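Local coordinates for inclusion membrane protein A (Chlamydia trachomatis, PDB 6E7E) that probably drives homotypic fusion of chlamydial inclusions as a SNARE-like inclusion-membrane protein, of which this chain is the soluble, largely helical domain, at residues Gly95-Ala98 against Ser99-Glu103; Ile134-Ser137 against Leu138-Glu141. The protein carries 2 engineered substitutions. All coordinates share one frame; numbering follows the deposited sequence.

How the contacts relate
Both contacts are single stretches of helix, contact 1 on helix 87-107 and contact 2 on helix 125-165, and each is partly buried; leucines, with Val-97 and Ile-134, face neighbouring helices, but polar side chains also bond between helices. Their centres lie 11 Å apart and the two touch: Leu-100 packs on Leu-138, while Glu-103 of contact 1 probably hydrogen-bonds to Ser-137 of contact 2 and Ser-99, more weakly, to Glu-141, a reciprocal serine-glutamate pairing. Contact 1 also faces helix 4-38, and the side chains within it meet little beyond backbone carbonyls. Contact 2 faces helix 44-57 instead and carries a charged cluster, two arginines lying side by side next to an aspartate, where it meets that helix.

Contact 1 of 2, residues Gly95-Ala98 against Ser99-Glu103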
ATOM      1  N   GLY A  95     -10.158  -5.502  -3.617  1.00  9.85           N
ATOM      2  CA  GLY A  95     -10.585  -5.330  -2.203  1.00 10.75           C
ATOM      3  C   GLY A  95      -9.510  -4.596  -1.396  1.00  9.33           C
ATOM      4  O   GLY A  95      -9.815  -3.710  -0.588  1.00 10.20           O
ATOM      5  N   SER A  96      -8.251  -4.982  -1.567  1.00  9.81           N
ATOM      6  CA  SER A  96      -7.130  -4.322  -0.868  1.00 10.54           C
ATOM      7  C   SER A  96      -7.082  -2.846  -1.237  1.00  9.42           C
ATOM      8  O   SER A  96      -6.900  -2.004  -0.348  1.00 10.21           O
ATOM      9  CB  SER A  96      -5.832  -4.979  -1.217  1.00 12.07           C
ATOM     10  OG  SER A  96      -5.649  -6.228  -0.589  1.00 15.79           O
ATOM     11  N   VAL A  97      -7.164  -2.549  -2.512  1.00  9.38           N
ATOM     12  CA  VAL A  97      -7.104  -1.151  -2.981  1.00  9.61           C
ATOM     13  C   VAL A  97      -8.234  -0.349  -2.340  1.00  9.19           C
ATOM     14  O   VAL A  97      -8.001   0.763  -1.833  1.00  9.45           O
ATOM     15  CB  VAL A  97      -7.146  -1.110  -4.511  1.00 11.05           C
ATOM     16  CG1 VAL A  97      -7.434   0.289  -5.011  1.00 12.05           C
ATOM     17  CG2 VAL A  97      -5.852  -1.630  -5.104  1.00 13.71           C
ATOM     18  N   ALA A  98      -9.445  -0.879  -2.349  1.00  8.89           N
ATOM     19  CA  ALA A  98     -10.590  -0.140  -1.780  1.00  9.39           C
ATOM     20  C   ALA A  98     -10.374   0.096  -0.287  1.00  8.93           C
ATOM     21  O   ALA A  98     -10.681   1.192   0.210  1.00  9.66           O
ATOM     22  CB  ALA A  98     -11.859  -0.888  -2.037  1.00 10.46           C
ATOM     23  N   SER A  99      -9.901  -0.905   0.418  1.00  8.94           N
ATOM     24  CA  SER A  99      -9.692  -0.774   1.868  1.00  9.67           C
ATOM     25  C   SER A  99      -8.612   0.253   2.156  1.00  9.14           C
ATOM     26  O   SER A  99      -8.772   1.078   3.079  1.00  9.62           O
ATOM     27  CB  SER A  99      -9.370  -2.091   2.442  1.00 11.61           C
ATOM     28  OG  SER A  99      -9.253  -1.968   3.838  1.00 19.18           O
ATOM     29  N   LEU A 100      -7.521   0.240   1.420  1.00  9.00           N
ATOM     30  CA  LEU A 100      -6.448   1.234   1.622  1.00  9.58           C
ATOM     31  C   LEU A 100      -6.965   2.645   1.348  1.00  9.33           C
ATOM     32  O   LEU A 100      -6.606   3.559   2.088  1.00 10.11           O
ATOM     33  CB  LEU A 100      -5.252   0.871   0.739  1.00  9.67           C
ATOM     34  CG  LEU A 100      -4.477  -0.349   1.210  1.00 10.77           C
ATOM     35  CD1 LEU A 100      -3.570  -0.860   0.094  1.00 12.87           C
ATOM     36  CD2 LEU A 100      -3.664  -0.055   2.462  1.00 13.30           C
ATOM     37  N   ARG A 101      -7.764   2.807   0.306  1.00  9.63           N
ATOM     38  CA  ARG A 101      -8.306   4.140   0.015  1.00 10.43           C
ATOM     39  C   ARG A 101      -9.158   4.596   1.191  1.00  9.86           C
ATOM     40  O   ARG A 101      -9.113   5.787   1.529  1.00 10.68           O
ATOM     41  CB  ARG A 101      -9.130   4.084  -1.263  1.00 13.65           C
ATOM     42  CG  ARG A 101      -8.357   4.203  -2.559  1.00 17.47           C
ATOM     43  CD  ARG A 101      -9.263   4.595  -3.707  1.00 20.43           C
ATOM     44  NE  ARG A 101      -8.621   4.561  -5.019  1.00 22.86           N
ATOM     45  CZ  ARG A 101      -7.831   5.516  -5.520  1.00 20.61           C
ATOM     46  NH1 ARG A 101      -7.532   6.588  -4.806  1.00 22.04           N
ATOM     47  NH2 ARG A 101      -7.374   5.408  -6.752  1.00 19.44           N
ATOM     48  N   GLU A 102      -9.957   3.717   1.758  1.00 10.23           N
ATOM     49  CA  GLU A 102     -10.811   4.127   2.894  1.00 11.39           C
ATOM     50  C   GLU A 102      -9.956   4.437   4.121  1.00 10.82           C
ATOM     51  O   GLU A 102     -10.281   5.406   4.838  1.00 12.31           O
ATOM     52  CB  GLU A 102     -11.868   3.074   3.178  1.00 13.58           C
ATOM     53  CG  GLU A 102     -12.970   3.046   2.138  1.00 16.70           C
ATOM     54  CD  GLU A 102     -13.837   4.284   2.216  1.00 26.05           C
ATOM     55  OE1 GLU A 102     -14.695   4.332   3.112  1.00 28.64           O
ATOM     56  OE2 GLU A 102     -13.590   5.237   1.457  1.00 32.33           O
ATOM     57  N   GLU A 103      -8.889   3.683   4.386  1.00 10.85           N
ATOM     58  CA  GLU A 103      -7.996   4.030   5.516  1.00 11.95           C
ATOM     59  C   GLU A 103      -7.442   5.433   5.306  1.00 10.53           C
ATOM     60  O   GLU A 103      -7.389   6.218   6.263  1.00 12.23           O
ATOM     61  CB  GLU A 103      -6.857   3.043   5.663  1.00 15.63           C
ATOM     62  CG  GLU A 103      -7.277   1.644   6.074  1.00 19.23           C
ATOM     63  CD  GLU A 103      -8.042   1.506   7.384  1.00 23.24           C
ATOM     64  OE1 GLU A 103      -7.907   2.359   8.272  1.00 24.40           O
ATOM     65  OE2 GLU A 103      -8.743   0.493   7.536  1.00 32.52           O
TER
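Leu-100 lays its side chain against the carbonyl of Ser-96 one turn earlier: CG comes within 3.3 Å of Ser-96 O, the same oxygen that accepts the backbone N-H of Leu-100 at 2.9 Å. With CG anti to the carbonyl carbon (chi1 -72°), the branched end folds back along the helix. Arg-101 repeats this one residue on: its N bonds to Val-97 O at 3.0 Å and its CG lies 3.5 Å from that oxygen. The chain then runs extended from CG to NE past the valine, whose CG1 lies 4.4 Å from NE, oblique to the guanidinium. Ser-99 and Glu-102 close their turns through backbone bonds to Gly-95 and Ala-98, both exposed. All four are the i to i+4 bonds of an alpha-helix, here helix 87-107 within an all-helical bundle. Around the helix the residue types follow their surroundings. Buried Val-97 rests on Glu-14, Ser-17 and Ile-21 of helix 4-38, and the long Arg-101 reaches the same helix, where Glu-20 forms a salt bridge with NH2 and Ser-17 a hydrogen bond. Leu-100 turns instead to Leu-145 of helix 125-165. Glu-102, bent at chi2 (-69°), pairs with Arg-105 further along its own helix.

Contact 2 of 2, residues Ile134-Ser137 against Leu138-Glu141; sequences IRDS and LRDE
Asp-136 OD1 is gripped by two nitrogens of Arg-135, the preceding residue: NE and NH2 each donate to it at 3.0 Å, side-on, and both arrive from one face of the carboxylate on its syn side. This double hold, with Asp-52 of helix 44-57 salt-bridged to NH1, helps to fix the rotation of the guanidinium. A bend at chi3 (65°) swings that group toward Asp-136, and Arg-139, extended from CG to NE, reaches back toward the helix's N-terminal end to lie beside it. The two planes are only 8° apart; Arg-135 CD sits over one face of the Arg-139 guanidinium, offset toward its rim, 3.6 Å from NH1. This is an i to i+4 arginine pair on helix 125-165, the longest helix, where it borders helix 44-57. Arg-135 NE and Arg-139 NH1 are 3.5 Å apart, a repulsion probably eased by Asp-136, its OD1 4.4 Å from Arg-139 NH1, beyond a salt bridge, and by Asp-52, a long, weak partner of Arg-139. The carbonyls of Ile-134 to Ser-137 accept the N-H four residues on; Asp-136 O also takes a water (2.8 Å) that donates to Asp-140 OD1 (2.7 Å). On the buried side Leu-138, its CB 3.3 Å from Ile-134 O, reaches Leu-57, while Ile-134 packs on Phe-106.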
ATOM      1  N   ILE A 134      -6.466   2.878  13.440  1.00  8.82           N
ATOM      2  CA  ILE A 134      -6.140   2.979  12.002  1.00  8.79           C
ATOM      3  C   ILE A 134      -4.766   2.378  11.732  1.00  8.61           C
ATOM      4  O   ILE A 134      -4.598   1.670  10.734  1.00  9.30           O
ATOM      5  CB  ILE A 134      -6.231   4.431  11.516  1.00  9.17           C
ATOM      6  CG1 ILE A 134      -7.669   4.924  11.628  1.00 10.53           C
ATOM      7  CG2 ILE A 134      -5.693   4.537  10.099  1.00 10.29           C
ATOM      8  CD1 ILE A 134      -7.777   6.410  11.515  1.00 13.11           C
ATOM      9  N   ARG A 135      -3.773   2.651  12.574  1.00  8.66           N
ATOM     10  CA  ARG A 135      -2.442   2.040  12.404  1.00  8.66           C
ATOM     11  C   ARG A 135      -2.586   0.526  12.329  1.00  8.57           C
ATOM     12  O   ARG A 135      -1.983  -0.101  11.432  1.00  9.23           O
ATOM     13  CB  ARG A 135      -1.568   2.439  13.584  1.00  9.72           C
ATOM     14  CG  ARG A 135      -0.225   1.725  13.662  1.00 11.35           C
ATOM     15  CD  ARG A 135       0.309   1.701  15.090  1.00 12.58           C
ATOM     16  NE  ARG A 135      -0.513   0.923  16.007  1.00 12.95           N
ATOM     17  CZ  ARG A 135      -0.516   1.020  17.337  1.00 12.68           C
ATOM     18  NH1 ARG A 135       0.378   1.772  17.964  1.00 15.74           N
ATOM     19  NH2 ARG A 135      -1.383   0.331  18.050  1.00 15.14           N
ATOM     20  N   ASP A 136      -3.340  -0.057  13.239  1.00  9.05           N
ATOM     21  CA  ASP A 136      -3.485  -1.531  13.253  1.00  9.56           C
ATOM     22  C   ASP A 136      -4.158  -2.033  11.972  1.00  9.15           C
ATOM     23  O   ASP A 136      -3.722  -3.034  11.392  1.00 10.65           O
ATOM     24  CB  ASP A 136      -4.280  -1.972  14.468  1.00 10.41           C
ATOM     25  CG  ASP A 136      -3.622  -1.746  15.809  1.00 11.31           C
ATOM     26  OD1 ASP A 136      -2.417  -1.399  15.832  1.00 12.25           O
ATOM     27  OD2 ASP A 136      -4.341  -1.920  16.813  1.00 13.46           O
ATOM     28  N   SER A 137      -5.174  -1.326  11.502  1.00  9.14           N
ATOM     29  CA  SER A 137      -5.897  -1.711  10.285  1.00 10.06           C
ATOM     30  C   SER A 137      -4.976  -1.603   9.072  1.00  9.53           C
ATOM     31  O   SER A 137      -4.944  -2.518   8.230  1.00 10.76           O
ATOM     32  CB  SER A 137      -7.106  -0.858  10.145  1.00 12.52           C
ATOM     33  OG  SER A 137      -7.828  -1.278   9.019  1.00 15.95           O
ATOM     34  N   LEU A 138      -4.258  -0.593   9.039  1.00  9.65           N
ATOM     35  CA  LEU A 138      -3.360  -0.315   7.914  1.00 10.63           C
ATOM     36  C   LEU A 138      -2.236  -1.337   7.854  1.00 10.13           C
ATOM     37  O   LEU A 138      -1.890  -1.794   6.769  1.00 12.09           O
ATOM     38  CB  LEU A 138      -2.800   1.085   8.086  1.00 13.69           C
ATOM     39  CG  LEU A 138      -1.788   1.525   7.045  1.00 17.39           C
ATOM     40  CD1 LEU A 138      -2.464   1.556   5.704  1.00 21.80           C
ATOM     41  CD2 LEU A 138      -1.237   2.914   7.336  1.00 19.86           C
ATOM     42  N   ARG A 139      -1.648  -1.687   9.015  1.00 10.64           N
ATOM     43  CA  ARG A 139      -0.628  -2.747   9.080  1.00 11.50           C
ATOM     44  C   ARG A 139      -1.224  -4.034   8.522  1.00 11.69           C
ATOM     45  O   ARG A 139      -0.537  -4.736   7.760  1.00 14.20           O
ATOM     46  CB  ARG A 139      -0.169  -2.947  10.519  1.00 12.10           C
ATOM     47  CG  ARG A 139       0.861  -1.935  10.973  1.00 13.47           C
ATOM     48  CD  ARG A 139       1.185  -2.146  12.419  1.00 15.80           C
ATOM     49  NE  ARG A 139       2.362  -1.396  12.815  1.00 19.20           N
ATOM     50  CZ  ARG A 139       2.666  -1.116  14.065  1.00 18.80           C
ATOM     51  NH1 ARG A 139       1.875  -1.510  15.044  1.00 19.29           N
ATOM     52  NH2 ARG A 139       3.753  -0.422  14.341  1.00 23.82           N
ATOM     53  N   ASP A 140      -2.429  -4.386   8.921  1.00 11.42           N
ATOM     54  CA  ASP A 140      -3.085  -5.632   8.459  1.00 13.30           C
ATOM     55  C   ASP A 140      -3.209  -5.579   6.925  1.00 12.07           C
ATOM     56  O   ASP A 140      -2.910  -6.538   6.230  1.00 15.14           O
ATOM     57  CB  ASP A 140      -4.427  -5.848   9.169  1.00 16.20           C
ATOM     58  CG  ASP A 140      -4.319  -6.361  10.600  1.00 22.50           C
ATOM     59  OD1 ASP A 140      -3.206  -6.759  11.003  1.00 27.08           O
ATOM     60  OD2 ASP A 140      -5.349  -6.338  11.309  1.00 30.07           O
ATOM     61  N   GLU A 141      -3.724  -4.472   6.405  1.00 10.79           N
ATOM     62  CA  GLU A 141      -3.962  -4.386   4.945  1.00 11.50           C
ATOM     63  C   GLU A 141      -2.627  -4.451   4.195  1.00 11.59           C
ATOM     64  O   GLU A 141      -2.551  -5.087   3.116  1.00 13.50           O
ATOM     65  CB  GLU A 141      -4.687  -3.090   4.636  1.00 12.68           C
ATOM     66  CG  GLU A 141      -6.123  -3.038   5.104  1.00 15.36           C
ATOM     67  CD  GLU A 141      -7.075  -4.023   4.447  1.00 19.61           C
ATOM     68  OE1 GLU A 141      -6.772  -4.533   3.375  1.00 21.90           O
ATOM     69  OE2 GLU A 141      -8.128  -4.242   5.032  1.00 30.23           O
TER
HETATM   70  O   HOH W   1      -2.781  -5.079  13.031  1.00 24.05           O